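Lmo1076 protein (Listeria monocytogenes serovar 1/2a, PDB 5JQC) is a putative autolysin thought to help degrade the cell wall, represented here by three SH3-like GW modules of it, repeats that in related proteins attach the enzyme to the cell wall. Local coordinates at residues Ala173-Gln185 with Ser204-Lys216. Residues are numbered along the deposited sequence; the frame is centred on the assembly and turned at random. Where two conformers were deposited one is given.
With SO4 (sulfate ion), chain E.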
loop_
_atom_site.group_PDB
_atom_site.type_symbol
_atom_site.label_atom_id
_atom_site.label_comp_id
_atom_site.label_asym_id
_atom_site.label_seq_id
_atom_site.Cartn_x
_atom_site.Cartn_y
_atom_site.Cartn_z
ATOM N N ALA A 173 0.453 -5.786 -3.201
ATOM C CA ALA A 173 1.780 -6.195 -2.748
ATOM C C ALA A 173 2.218 -7.545 -3.309
ATOM O O ALA A 173 3.425 -7.804 -3.394
ATOM C CB ALA A 173 1.791 -6.243 -1.224
ATOM N N ARG A 174 1.267 -8.418 -3.656
ATOM C CA ARG A 174 1.593 -9.707 -4.265
ATOM C C ARG A 174 2.207 -9.568 -5.648
ATOM O O ARG A 174 2.790 -10.543 -6.152
ATOM C CB ARG A 174 0.353 -10.584 -4.360
ATOM C CG ARG A 174 -0.114 -11.137 -3.052
ATOM C CD ARG A 174 -1.479 -11.794 -3.230
ATOM N NE ARG A 174 -2.518 -10.796 -3.489
ATOM C CZ ARG A 174 -3.809 -11.089 -3.645
ATOM N NH1 ARG A 174 -4.204 -12.356 -3.590
ATOM N NH2 ARG A 174 -4.697 -10.122 -3.872
ATOM N N ALA A 175 2.102 -8.383 -6.260
ATOM C CA ALA A 175 2.707 -8.104 -7.554
ATOM C C ALA A 175 4.199 -7.797 -7.473
ATOM O O ALA A 175 4.864 -7.790 -8.515
ATOM C CB ALA A 175 1.988 -6.921 -8.213
ATOM N N PHE A 176 4.741 -7.528 -6.280
ATOM C CA PHE A 176 6.132 -7.134 -6.108
ATOM C C PHE A 176 6.977 -8.276 -5.562
ATOM O O PHE A 176 6.528 -9.061 -4.723
ATOM C CB PHE A 176 6.280 -5.975 -5.137
ATOM C CG PHE A 176 5.548 -4.743 -5.522
ATOM C CD1 PHE A 176 4.178 -4.661 -5.357
ATOM C CD2 PHE A 176 6.241 -3.625 -5.963
ATOM C CE1 PHE A 176 3.501 -3.501 -5.664
ATOM C CE2 PHE A 176 5.574 -2.455 -6.271
ATOM C CZ PHE A 176 4.201 -2.392 -6.124
ATOM N N HIS A 177 8.233 -8.319 -6.009
ATOM C CA HIS A 177 9.298 -9.075 -5.356
ATOM C C HIS A 177 10.151 -8.058 -4.607
ATOM O O HIS A 177 10.882 -7.278 -5.227
ATOM C CB HIS A 177 10.142 -9.846 -6.363
ATOM C CG HIS A 177 11.310 -10.553 -5.748
ATOM N ND1 HIS A 177 11.263 -11.878 -5.368
ATOM C CD2 HIS A 177 12.550 -10.114 -5.419
ATOM C CE1 HIS A 177 12.428 -12.229 -4.851
ATOM N NE2 HIS A 177 13.225 -11.178 -4.870
ATOM N N VAL A 178 10.075 -8.069 -3.281
ATOM C CA VAL A 178 10.786 -7.068 -2.492
ATOM C C VAL A 178 12.215 -7.527 -2.243
ATOM O O VAL A 178 12.452 -8.668 -1.813
ATOM C CB VAL A 178 10.062 -6.798 -1.169
ATOM C CG1 VAL A 178 10.712 -5.612 -0.455
ATOM C CG2 VAL A 178 8.576 -6.536 -1.424
ATOM N N TYR A 179 13.175 -6.637 -2.513
ATOM C CA TYR A 179 14.568 -6.922 -2.215
ATOM C C TYR A 179 14.812 -6.819 -0.719
ATOM O O TYR A 179 14.244 -5.954 -0.045
ATOM C CB TYR A 179 15.498 -5.960 -2.958
ATOM C CG TYR A 179 15.309 -6.005 -4.466
ATOM C CD1 TYR A 179 15.449 -7.189 -5.162
ATOM C CD2 TYR A 179 15.008 -4.853 -5.182
ATOM C CE1 TYR A 179 15.291 -7.228 -6.523
ATOM C CE2 TYR A 179 14.842 -4.877 -6.527
ATOM C CZ TYR A 179 14.984 -6.064 -7.205
ATOM O OH TYR A 179 14.831 -6.086 -8.572
ATOM N N ASP A 180 15.642 -7.737 -0.207
ATOM C CA ASP A 180 16.191 -7.622 1.141
ATOM C C ASP A 180 17.115 -6.428 1.209
ATOM O O ASP A 180 17.921 -6.211 0.297
ATOM C CB ASP A 180 17.022 -8.849 1.524
ATOM C CG ASP A 180 16.255 -10.138 1.438
ATOM O OD1 ASP A 180 15.071 -10.164 1.848
ATOM O OD2 ASP A 180 16.874 -11.133 0.983
ATOM N N LYS A 181 17.040 -5.679 2.317
ATOM C CA LYS A 181 18.033 -4.635 2.594
ATOM C C LYS A 181 19.331 -5.244 3.108
ATOM O O LYS A 181 19.332 -6.296 3.763
ATOM C CB LYS A 181 17.523 -3.631 3.629
ATOM C CG LYS A 181 16.292 -2.867 3.191
ATOM C CD LYS A 181 15.805 -1.999 4.334
ATOM C CE LYS A 181 14.737 -1.019 3.878
ATOM N NZ LYS A 181 15.310 -0.004 2.945
ATOM N N ILE A 182 20.445 -4.578 2.801
ATOM C CA ILE A 182 21.708 -4.893 3.454
ATOM C C ILE A 182 21.646 -4.273 4.850
ATOM O O ILE A 182 21.632 -3.046 5.002
ATOM C CB ILE A 182 22.912 -4.377 2.656
ATOM C CG1 ILE A 182 22.883 -4.964 1.237
ATOM C CG2 ILE A 182 24.207 -4.730 3.369
ATOM C CD1 ILE A 182 23.982 -4.487 0.350
ATOM N N GLN A 183 21.588 -5.124 5.875
ATOM C CA GLN A 183 21.481 -4.634 7.247
ATOM C C GLN A 183 22.801 -4.053 7.743
ATOM O O GLN A 183 22.815 -3.068 8.495
ATOM C CB GLN A 183 21.024 -5.772 8.146
ATOM C CG GLN A 183 19.561 -6.149 7.893
ATOM C CD GLN A 183 19.203 -7.522 8.417
ATOM O OE1 GLN A 183 20.080 -8.359 8.657
ATOM N NE2 GLN A 183 17.902 -7.765 8.595
ATOM N N SER A 184 23.917 -4.660 7.342
ATOM C CA SER A 184 25.231 -4.154 7.692
ATOM C C SER A 184 26.235 -4.682 6.677
ATOM O O SER A 184 25.990 -5.672 5.969
ATOM C CB SER A 184 25.635 -4.557 9.119
ATOM O OG SER A 184 25.765 -5.972 9.195
ATOM N N GLN A 185 27.369 -3.994 6.603
ATOM C CA GLN A 185 28.381 -4.309 5.610
ATOM C C GLN A 185 29.690 -3.643 6.029
ATOM O O GLN A 185 29.684 -2.521 6.536
ATOM C CB GLN A 185 27.939 -3.821 4.234
ATOM C CG GLN A 185 28.844 -4.210 3.134
ATOM C CD GLN A 185 28.503 -3.463 1.870
ATOM O OE1 GLN A 185 29.270 -3.462 0.911
ATOM N NE2 GLN A 185 27.345 -2.804 1.866
ATOM N N SER A 204 26.680 -11.559 -8.232
ATOM C CA SER A 204 27.359 -10.298 -8.537
ATOM C C SER A 204 27.198 -9.256 -7.424
ATOM O O SER A 204 28.076 -8.399 -7.246
ATOM C CB SER A 204 26.844 -9.736 -9.856
ATOM O OG SER A 204 25.523 -9.278 -9.716
ATOM N N GLY A 205 26.076 -9.281 -6.700
ATOM C CA GLY A 205 25.882 -8.437 -5.535
ATOM C C GLY A 205 25.482 -9.271 -4.329
ATOM O O GLY A 205 25.360 -10.494 -4.414
ATOM N N VAL A 206 25.301 -8.592 -3.194
ATOM C CA VAL A 206 24.813 -9.292 -2.009
ATOM C C VAL A 206 23.475 -9.923 -2.347
ATOM O O VAL A 206 22.631 -9.291 -2.992
ATOM C CB VAL A 206 24.694 -8.335 -0.818
ATOM C CG1 VAL A 206 24.099 -9.047 0.386
ATOM C CG2 VAL A 206 26.072 -7.702 -0.467
ATOM N N TYR A 207 23.275 -11.176 -1.922
ATOM C CA TYR A 207 22.200 -11.993 -2.485
ATOM C C TYR A 207 20.824 -11.382 -2.223
ATOM O O TYR A 207 20.465 -11.074 -1.076
ATOM C CB TYR A 207 22.254 -13.413 -1.922
ATOM C CG TYR A 207 21.055 -14.268 -2.321
ATOM C CD1 TYR A 207 20.960 -14.819 -3.601
ATOM C CD2 TYR A 207 20.019 -14.519 -1.420
ATOM C CE1 TYR A 207 19.857 -15.603 -3.968
ATOM C CE2 TYR A 207 18.920 -15.290 -1.776
ATOM C CZ TYR A 207 18.843 -15.829 -3.048
ATOM O OH TYR A 207 17.759 -16.596 -3.397
ATOM N N ASN A 208 20.075 -11.179 -3.313
ATOM C CA ASN A 208 18.670 -10.769 -3.293
ATOM C C ASN A 208 18.490 -9.338 -2.800
ATOM O O ASN A 208 17.454 -8.985 -2.212
ATOM C CB ASN A 208 17.816 -11.735 -2.463
ATOM C CG ASN A 208 16.347 -11.648 -2.811
ATOM O OD1 ASN A 208 15.501 -11.496 -1.930
ATOM N ND2 ASN A 208 16.038 -11.717 -4.092
ATOM N N THR A 209 19.487 -8.495 -3.045
ATOM C CA THR A 209 19.390 -7.088 -2.699
ATOM C C THR A 209 19.091 -6.198 -3.911
ATOM O O THR A 209 18.853 -4.994 -3.736
ATOM C CB THR A 209 20.688 -6.638 -2.003
ATOM O OG1 THR A 209 21.795 -6.847 -2.880
ATOM C CG2 THR A 209 20.937 -7.471 -0.753
ATOM N N SER A 210 19.071 -6.758 -5.123
ATOM C CA SER A 210 18.843 -5.974 -6.333
ATOM C C SER A 210 18.428 -6.923 -7.450
ATOM O O SER A 210 18.395 -8.146 -7.271
ATOM C CB SER A 210 20.090 -5.184 -6.734
ATOM O OG SER A 210 21.087 -6.090 -7.143
ATOM N N SER A 211 18.097 -6.345 -8.608
ATOM C CA SER A 211 17.681 -7.157 -9.751
ATOM C C SER A 211 18.796 -8.090 -10.214
ATOM O O SER A 211 18.532 -9.239 -10.589
ATOM C CB SER A 211 17.241 -6.256 -10.901
ATOM O OG SER A 211 16.991 -7.036 -12.050
ATOM N N SER A 212 20.048 -7.617 -10.175
ATOM C CA SER A 212 21.181 -8.366 -10.709
ATOM C C SER A 212 21.760 -9.395 -9.743
ATOM O O SER A 212 22.670 -10.145 -10.126
ATOM C CB SER A 212 22.287 -7.394 -11.115
ATOM O OG SER A 212 22.338 -6.296 -10.231
ATOM N N SER A 213 21.289 -9.438 -8.501
ATOM C CA SER A 213 21.817 -10.362 -7.506
ATOM C C SER A 213 20.782 -11.414 -7.102
ATOM O O SER A 213 20.912 -12.043 -6.045
ATOM C CB SER A 213 22.328 -9.580 -6.288
ATOM O OG SER A 213 21.380 -8.596 -5.888
HETATM N N MSE A 214 19.749 -11.612 -7.924
HETATM C CA MSE A 214 18.775 -12.669 -7.670
HETATM C C MSE A 214 19.248 -14.008 -8.237
HETATM O O MSE A 214 18.868 -15.058 -7.705
HETATM C CB MSE A 214 17.399 -12.304 -8.239
HETATM C CG MSE A 214 16.833 -11.033 -7.658
HETATM SE SE MSE A 214 14.984 -10.876 -8.056
HETATM C CE MSE A 214 15.032 -9.758 -9.634
ATOM N N ASN A 215 20.106 -13.985 -9.267
ATOM C CA ASN A 215 20.493 -15.204 -9.969
ATOM C C ASN A 215 22.003 -15.396 -10.017
ATOM O O ASN A 215 22.744 -14.505 -10.447
ATOM C CB ASN A 215 19.942 -15.218 -11.387
ATOM C CG ASN A 215 18.610 -15.905 -11.462
ATOM O OD1 ASN A 215 17.572 -15.260 -11.320
ATOM N ND2 ASN A 215 18.624 -17.234 -11.645
ATOM N N LYS A 216 22.434 -16.601 -9.635
ATOM C CA LYS A 216 23.844 -16.920 -9.495
ATOM C C LYS A 216 24.594 -16.744 -10.810
ATOM O O LYS A 216 24.038 -16.882 -11.903
ATOM C CB LYS A 216 24.020 -18.349 -8.952
ATOM C CG LYS A 216 23.638 -19.502 -9.890
ATOM C CD LYS A 216 23.440 -20.819 -9.111
ATOM C CE LYS A 216 22.147 -20.795 -8.272
ATOM N NZ LYS A 216 21.888 -22.062 -7.517
HETATM S S SO4 E . -7.785 -12.026 -4.589
HETATM O O1 SO4 E . -7.384 -11.234 -3.439
HETATM O O2 SO4 E . -7.398 -11.337 -5.832
HETATM O O3 SO4 E . -7.087 -13.330 -4.562
HETATM O O4 SO4 E . -9.237 -12.247 -4.591
HETATM O O HOH W 1 18.046 -3.773 -1.085
#
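Tyr-179 lays one face of its ring on the backbone at Ser-210, whose CA stands 3.7 Å above the ring plane and over its centre. The contact joins consecutive SH3-like GW modules: 173-185 leaves the sheet of one module through strand 176-178, runs on as a linker and enters strand 184-194 of the next, whose loop 204-216 folds back against it. CG of Tyr-179 is anti to its carbonyl carbon (chi1 -58°), which lays the ring over the loop backbone and brings OH to 3.4 Å from Ser-211 CB; that hydroxyl is hydrogen-bonded to Asp-144 of the preceding module, and Ser-211 OG to Lys-111, two bonds that tie the linker tyrosine and the loop serine to that module. The selenium of selenomethionine Met-214 touches two rings. It meets the edge of Tyr-179, 5.3 Å from the centroid and 81° off the normal, a Met-aromatic contact, and approaches His-177 obliquely, with SE 3.7 Å from NE2. Asn-208 presents its amide to the edge of the same imidazole, the two planes being nearly perpendicular.

Backbone pairing is sparse: Asp-180 N donates to Asn-208 O at 3.0 Å, with a bent N-H...O angle of 136°. Asn-208 belongs to a type II turn, Val-206 to Thr-209, in which Val-206 O accepts from Thr-209 N and Thr-209 OG1, both donors reaching it from the same face of its carbonyl plane. The Asp-180 carboxylate has a salt bridge to Arg-238. Farther along the linker, Ile-182 adds an apolar patch, CD1 against Val-206 CG2 and CG1 against Thr-209 CG2. A water bridges linker and loop by donating to Asp-180 O (2.8 Å) and Thr-209 O (3.0 Å).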